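Putative 2,3,4,5-tetrahydropyridine-2-carboxylate N- succinyltransferase (Campylobacter jejuni, PDB 2RIJ) probably catalyses the succinyl-CoA-dependent conversion of cyclic tetrahydrodipicolinate into acyclic N-succinyl-L-2-amino-6-oxopimelate, the first step of the succinylase route to lysine. Local coordinates at residues A46-I51 with K144-S149; N217-E222 with G235-P240. All blocks are in the same frame, centred on the assembly; numbering follows the deposited sequence.

Contact 1. Residues A46-I51 with K144-S149; sequences ASFALI and KLYLLS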
loop_
_atom_site.group_PDB
_atom_site.type_symbol
_atom_site.label_atom_id
_atom_site.label_comp_id
_atom_site.label_asym_id
_atom_site.label_seq_id
_atom_site.Cartn_x
_atom_site.Cartn_y
_atom_site.Cartn_z
ATOM N N ALA A 46 -42.297 34.416 17.380
ATOM C CA ALA A 46 -43.093 34.258 18.577
ATOM C C ALA A 46 -42.157 33.986 19.759
ATOM O O ALA A 46 -41.165 33.238 19.620
ATOM C CB ALA A 46 -44.065 33.111 18.380
ATOM N N SER A 47 -42.396 34.645 20.887
ATOM C CA SER A 47 -41.582 34.466 22.089
ATOM C C SER A 47 -42.483 34.041 23.259
ATOM O O SER A 47 -43.536 34.645 23.492
ATOM C CB SER A 47 -40.810 35.753 22.420
ATOM O OG SER A 47 -40.021 36.192 21.304
ATOM N N PHE A 48 -42.059 33.008 23.990
ATOM C CA PHE A 48 -42.750 32.519 25.150
ATOM C C PHE A 48 -41.855 32.664 26.359
ATOM O O PHE A 48 -40.664 32.420 26.266
ATOM C CB PHE A 48 -43.066 31.017 24.993
ATOM C CG PHE A 48 -43.994 30.672 23.862
ATOM C CD1 PHE A 48 -43.521 30.513 22.579
ATOM C CD2 PHE A 48 -45.322 30.386 24.116
ATOM C CE1 PHE A 48 -44.316 30.135 21.535
ATOM C CE2 PHE A 48 -46.161 30.016 23.079
ATOM C CZ PHE A 48 -45.638 29.866 21.769
ATOM N N ALA A 49 -42.444 32.958 27.517
ATOM C CA ALA A 49 -41.691 32.939 28.760
ATOM C C ALA A 49 -42.014 31.724 29.609
ATOM O O ALA A 49 -41.359 31.510 30.629
ATOM C CB ALA A 49 -41.953 34.229 29.567
ATOM N N LEU A 50 -43.013 30.941 29.182
ATOM C CA LEU A 50 -43.468 29.743 29.909
ATOM C C LEU A 50 -44.022 28.754 28.899
ATOM O O LEU A 50 -44.851 29.118 28.066
ATOM C CB LEU A 50 -44.585 30.065 30.910
ATOM C CG LEU A 50 -44.290 30.817 32.206
ATOM C CD1 LEU A 50 -45.621 31.242 32.882
ATOM C CD2 LEU A 50 -43.399 29.992 33.152
ATOM N N ILE A 51 -43.539 27.523 28.960
ATOM C CA ILE A 51 -43.998 26.435 28.127
ATOM C C ILE A 51 -44.580 25.378 29.031
ATOM O O ILE A 51 -43.962 24.942 30.018
ATOM C CB ILE A 51 -42.808 25.780 27.340
ATOM C CG1 ILE A 51 -42.061 26.815 26.533
ATOM C CG2 ILE A 51 -43.274 24.609 26.465
ATOM C CD1 ILE A 51 -42.929 27.401 25.399
ATOM N N LYS A 144 -43.245 24.281 19.107
ATOM C CA LYS A 144 -42.472 23.069 18.876
ATOM C C LYS A 144 -40.955 23.303 19.101
ATOM O O LYS A 144 -40.307 22.548 19.803
ATOM C CB LYS A 144 -42.756 22.536 17.473
ATOM C CG LYS A 144 -44.193 21.929 17.328
ATOM C CD LYS A 144 -44.616 21.697 15.887
ATOM C CE LYS A 144 -45.939 20.932 15.784
ATOM N NZ LYS A 144 -45.804 19.513 16.129
ATOM N N LEU A 145 -40.414 24.388 18.565
ATOM C CA LEU A 145 -38.984 24.672 18.754
ATOM C C LEU A 145 -38.664 24.859 20.225
ATOM O O LEU A 145 -37.647 24.375 20.688
ATOM C CB LEU A 145 -38.558 25.868 17.924
ATOM C CG LEU A 145 -38.567 25.664 16.389
ATOM C CD1 LEU A 145 -38.251 26.976 15.651
ATOM C CD2 LEU A 145 -37.645 24.493 15.907
ATOM N N TYR A 146 -39.523 25.588 20.939
ATOM C CA TYR A 146 -39.416 25.738 22.371
ATOM C C TYR A 146 -39.505 24.445 23.111
ATOM O O TYR A 146 -38.773 24.230 24.068
ATOM C CB TYR A 146 -40.462 26.732 22.913
ATOM C CG TYR A 146 -40.058 28.202 23.023
ATOM C CD1 TYR A 146 -40.206 29.092 21.965
ATOM C CD2 TYR A 146 -39.502 28.704 24.205
ATOM C CE1 TYR A 146 -39.873 30.460 22.080
ATOM C CE2 TYR A 146 -39.175 30.043 24.331
ATOM C CZ TYR A 146 -39.367 30.932 23.273
ATOM O OH TYR A 146 -39.049 32.257 23.483
ATOM N N LEU A 147 -40.394 23.545 22.698
ATOM C CA LEU A 147 -40.499 22.234 23.371
ATOM C C LEU A 147 -39.164 21.472 23.322
ATOM O O LEU A 147 -38.722 20.908 24.329
ATOM C CB LEU A 147 -41.625 21.387 22.776
ATOM C CG LEU A 147 -43.037 21.789 23.145
ATOM C CD1 LEU A 147 -44.084 21.019 22.244
ATOM C CD2 LEU A 147 -43.288 21.551 24.653
ATOM N N LEU A 148 -38.484 21.569 22.176
ATOM C CA LEU A 148 -37.139 20.981 21.972
ATOM C C LEU A 148 -36.078 21.718 22.786
ATOM O O LEU A 148 -35.390 21.096 23.574
ATOM C CB LEU A 148 -36.782 20.929 20.489
ATOM C CG LEU A 148 -37.554 19.910 19.631
ATOM C CD1 LEU A 148 -37.512 20.321 18.156
ATOM C CD2 LEU A 148 -37.022 18.496 19.898
ATOM N N SER A 149 -35.960 23.033 22.621
ATOM C CA SER A 149 -34.859 23.784 23.264
ATOM C C SER A 149 -34.937 23.900 24.801
ATOM O O SER A 149 -33.900 23.990 25.449
ATOM C CB SER A 149 -34.666 25.129 22.595
ATOM O OG SER A 149 -34.243 24.920 21.259
#

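Contact 2. Residues N217-E222 with G235-P240; sequences NTRILE and GTTIMP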
loop_
_atom_site.group_PDB
_atom_site.type_symbol
_atom_site.label_atom_id
_atom_site.label_comp_id
_atom_site.label_asym_id
_atom_site.label_seq_id
_atom_site.Cartn_x
_atom_site.Cartn_y
_atom_site.Cartn_z
ATOM N N ASN A 217 -24.336 25.684 34.376
ATOM C CA ASN A 217 -23.146 24.966 33.889
ATOM C C ASN A 217 -23.109 24.705 32.368
ATOM O O ASN A 217 -22.284 23.897 31.901
ATOM C CB ASN A 217 -22.942 23.647 34.627
ATOM C CG ASN A 217 -24.121 22.676 34.478
ATOM O OD1 ASN A 217 -25.236 23.074 34.186
ATOM N ND2 ASN A 217 -23.850 21.371 34.672
ATOM N N THR A 218 -23.947 25.423 31.614
ATOM C CA THR A 218 -23.987 25.320 30.161
ATOM C C THR A 218 -23.460 26.594 29.580
ATOM O O THR A 218 -23.831 27.713 29.971
ATOM C CB THR A 218 -25.391 25.037 29.681
ATOM O OG1 THR A 218 -25.795 23.802 30.241
ATOM C CG2 THR A 218 -25.494 24.990 28.158
ATOM N N ARG A 219 -22.543 26.435 28.644
ATOM C CA ARG A 219 -21.912 27.603 27.986
ATOM C C ARG A 219 -22.053 27.556 26.483
ATOM O O ARG A 219 -21.879 26.492 25.870
ATOM C CB ARG A 219 -20.459 27.643 28.389
ATOM C CG ARG A 219 -20.287 27.674 29.902
ATOM C CD ARG A 219 -18.837 27.833 30.325
ATOM N NE ARG A 219 -18.074 26.617 30.074
ATOM C CZ ARG A 219 -16.817 26.518 29.670
ATOM N NH1 ARG A 219 -16.061 27.571 29.364
ATOM N NH2 ARG A 219 -16.304 25.303 29.552
ATOM N N ILE A 220 -22.338 28.715 25.885
ATOM C CA ILE A 220 -22.433 28.857 24.444
ATOM C C ILE A 220 -21.621 30.078 24.137
ATOM O O ILE A 220 -22.026 31.233 24.464
ATOM C CB ILE A 220 -23.866 29.076 23.985
ATOM C CG1 ILE A 220 -24.735 27.872 24.318
ATOM C CG2 ILE A 220 -23.902 29.489 22.518
ATOM C CD1 ILE A 220 -26.267 28.153 24.204
ATOM N N LEU A 221 -20.452 29.882 23.561
ATOM C CA LEU A 221 -19.467 31.008 23.441
ATOM C C LEU A 221 -19.725 31.952 22.281
ATOM O O LEU A 221 -19.035 32.957 22.141
ATOM C CB LEU A 221 -18.012 30.486 23.420
ATOM C CG LEU A 221 -17.368 30.288 24.799
ATOM C CD1 LEU A 221 -18.074 29.192 25.563
ATOM C CD2 LEU A 221 -15.836 30.032 24.655
ATOM N N GLU A 222 -20.737 31.649 21.480
ATOM C CA GLU A 222 -21.171 32.525 20.405
ATOM C C GLU A 222 -22.561 32.108 19.952
ATOM O O GLU A 222 -22.786 30.962 19.528
ATOM C CB GLU A 222 -20.192 32.519 19.219
ATOM C CG GLU A 222 -20.671 33.232 17.922
ATOM C CD GLU A 222 -21.456 34.559 18.148
ATOM O OE1 GLU A 222 -21.052 35.340 19.060
ATOM O OE2 GLU A 222 -22.491 34.831 17.433
ATOM N N GLY A 235 -24.557 21.263 31.248
ATOM C CA GLY A 235 -23.158 20.997 31.321
ATOM C C GLY A 235 -22.479 21.020 29.968
ATOM O O GLY A 235 -21.272 20.916 29.904
ATOM N N THR A 236 -23.239 21.131 28.866
ATOM C CA THR A 236 -22.595 21.231 27.544
ATOM C C THR A 236 -21.856 22.562 27.342
ATOM O O THR A 236 -22.313 23.599 27.832
ATOM C CB THR A 236 -23.701 21.046 26.476
ATOM O OG1 THR A 236 -24.237 19.712 26.620
ATOM C CG2 THR A 236 -23.202 21.260 25.002
ATOM N N THR A 237 -20.740 22.527 26.606
ATOM C CA THR A 237 -19.989 23.704 26.145
ATOM C C THR A 237 -19.948 23.715 24.624
ATOM O O THR A 237 -19.530 22.735 23.979
ATOM C CB THR A 237 -18.545 23.713 26.691
ATOM O OG1 THR A 237 -18.580 23.612 28.121
ATOM C CG2 THR A 237 -17.761 24.964 26.288
ATOM N N ILE A 238 -20.400 24.806 24.046
ATOM C CA ILE A 238 -20.224 25.071 22.605
ATOM C C ILE A 238 -19.143 26.135 22.418
ATOM O O ILE A 238 -19.318 27.334 22.744
ATOM C CB ILE A 238 -21.509 25.553 21.914
ATOM C CG1 ILE A 238 -22.737 24.684 22.353
ATOM C CG2 ILE A 238 -21.341 25.575 20.387
ATOM C CD1 ILE A 238 -22.562 23.176 22.004
HETATM N N MSE A 239 -18.046 25.714 21.839
HETATM C CA MSE A 239 -16.892 26.617 21.570
HETATM C C MSE A 239 -17.202 27.316 20.266
HETATM O O MSE A 239 -18.006 26.814 19.486
HETATM C CB MSE A 239 -15.582 25.868 21.473
HETATM C CG MSE A 239 -15.162 25.179 22.748
HETATM SE SE MSE A 239 -14.911 26.364 24.253
HETATM C CE MSE A 239 -13.288 27.433 23.660
ATOM N N PRO A 240 -16.596 28.506 20.024
ATOM C CA PRO A 240 -16.995 29.297 18.851
ATOM C C PRO A 240 -16.258 29.123 17.533
ATOM O O PRO A 240 -16.788 29.569 16.507
ATOM C CB PRO A 240 -16.808 30.740 19.344
ATOM C CG PRO A 240 -15.775 30.685 20.350
ATOM C CD PRO A 240 -15.680 29.273 20.886
HETATM O O HOH W 1 -19.989 24.327 30.494
#

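Contact 1. Residues A46-I51 with K144-S149
Y146, F48 and I51 make a buried helix-on-sheet contact in the N-terminal region, with helix 138-149 lying against strand 43-48 and the residues after it. The axes of strand 46-48 and helix 144-149 come within 10.0 Å, a gap that the long tyrosine side chain spans. F48 packs over one face of the Y146 ring: its CB sits 4.1 Å from the ring centroid as a CH-pi contact, and its ring turns an edge to the same tyrosine in a T-shaped pair, planes at 70°. CD1 of F48 lies over that face, 3.7 Å from CD1 of Y146. The first torsion of F48 sets CG anti to the carbonyl carbon (chi1 -63°). F48 N donates to Y146 OH at 3.1 Å, at an angle of 157°. Tyrosine suits this place because its ring serves the apolar layer while its hydroxyl meets the strand backbone. Further along the chain, I51 crosses Y146 at about a right angle, CD1 lying 3.6 Å from Y146 CB, and its other branch, CG2, meets L147 CD2 at 3.6 Å. The hydroxyl of Y146 also bonds H211 ND1 and K191 of the second subunit. Around this core, L143 of the same helix covers F48 and I51, while A31 of strand 27-35 and V127 of strand 124-129 pack against F48.

Contact 2. Residues N217-E222 with G235-P240
A water is held by three groups at once: it donates to N217 O at 2.7 Å, accepts from R219 NE in the plane of the guanidinium at its edge, and lies 2.9 Å from T237 OG1. R219 NH2 adds a weak bond to T237 OG1, 3.2 Å long and bent to 121°. The two side chains run side by side, pointing the same way, and T237 CG2 (anti to the backbone N) lies over one face of the guanidinium, 3.6 Å above its plane. A beta-branched threonine suits the spot, since one branch is polar and the other apolar. R219 NH1 forms a salt bridge with D203 of the second subunit.

Alongside, R219 pairs with T237 and I220 with I238 in a parallel ladder. R219 N donates to T236 O, I238 N to R219 O at 2.9 Å, and L221 N to I238 O. At the N-terminal end G235 N donates to T218 OG1, which E215 also holds; with phi 97° a CB on G235 would press against the preceding carbonyl O, so glycine suits the place. At the C-terminal end L221 CB packs 3.7 Å from P240 CD, while its CD2 meets CE of selenomethionine M239 at 3.8 Å. M239 also touches E258, predicted to form the acyl-anhydride intermediate.

The 18-residue offset from R219 to T237, three hexapeptides, is consistent with neighbouring coils of this family's left-handed parallel beta-helix. Backbone bonds join them, while D203 of the second subunit probably offsets the arginine charge beside R227 of that subunit.

How the contacts relate
From the N terminus, the chain enters contact 1 at strand 43-48 and passes through 92 residues, including helices and strands of the N-terminal region, before helix 138-149 returns to close that long loop. Contact 2 opens only later and closes after just 12 residues with neither helix nor strand, so the two follow in series, neither nested nor crossed. Contact 1 ties a helix to the antiparallel sheet; contact 2 joins strands 219-220 and 237-238, at one end of the parallel beta-helix. Their centres lie 20 Å apart and their nearest atoms about 9 Å, without touching. The second subunit reaches both, through K191 at 46-51 and 144-149 and through D203 and R207 at 217-222.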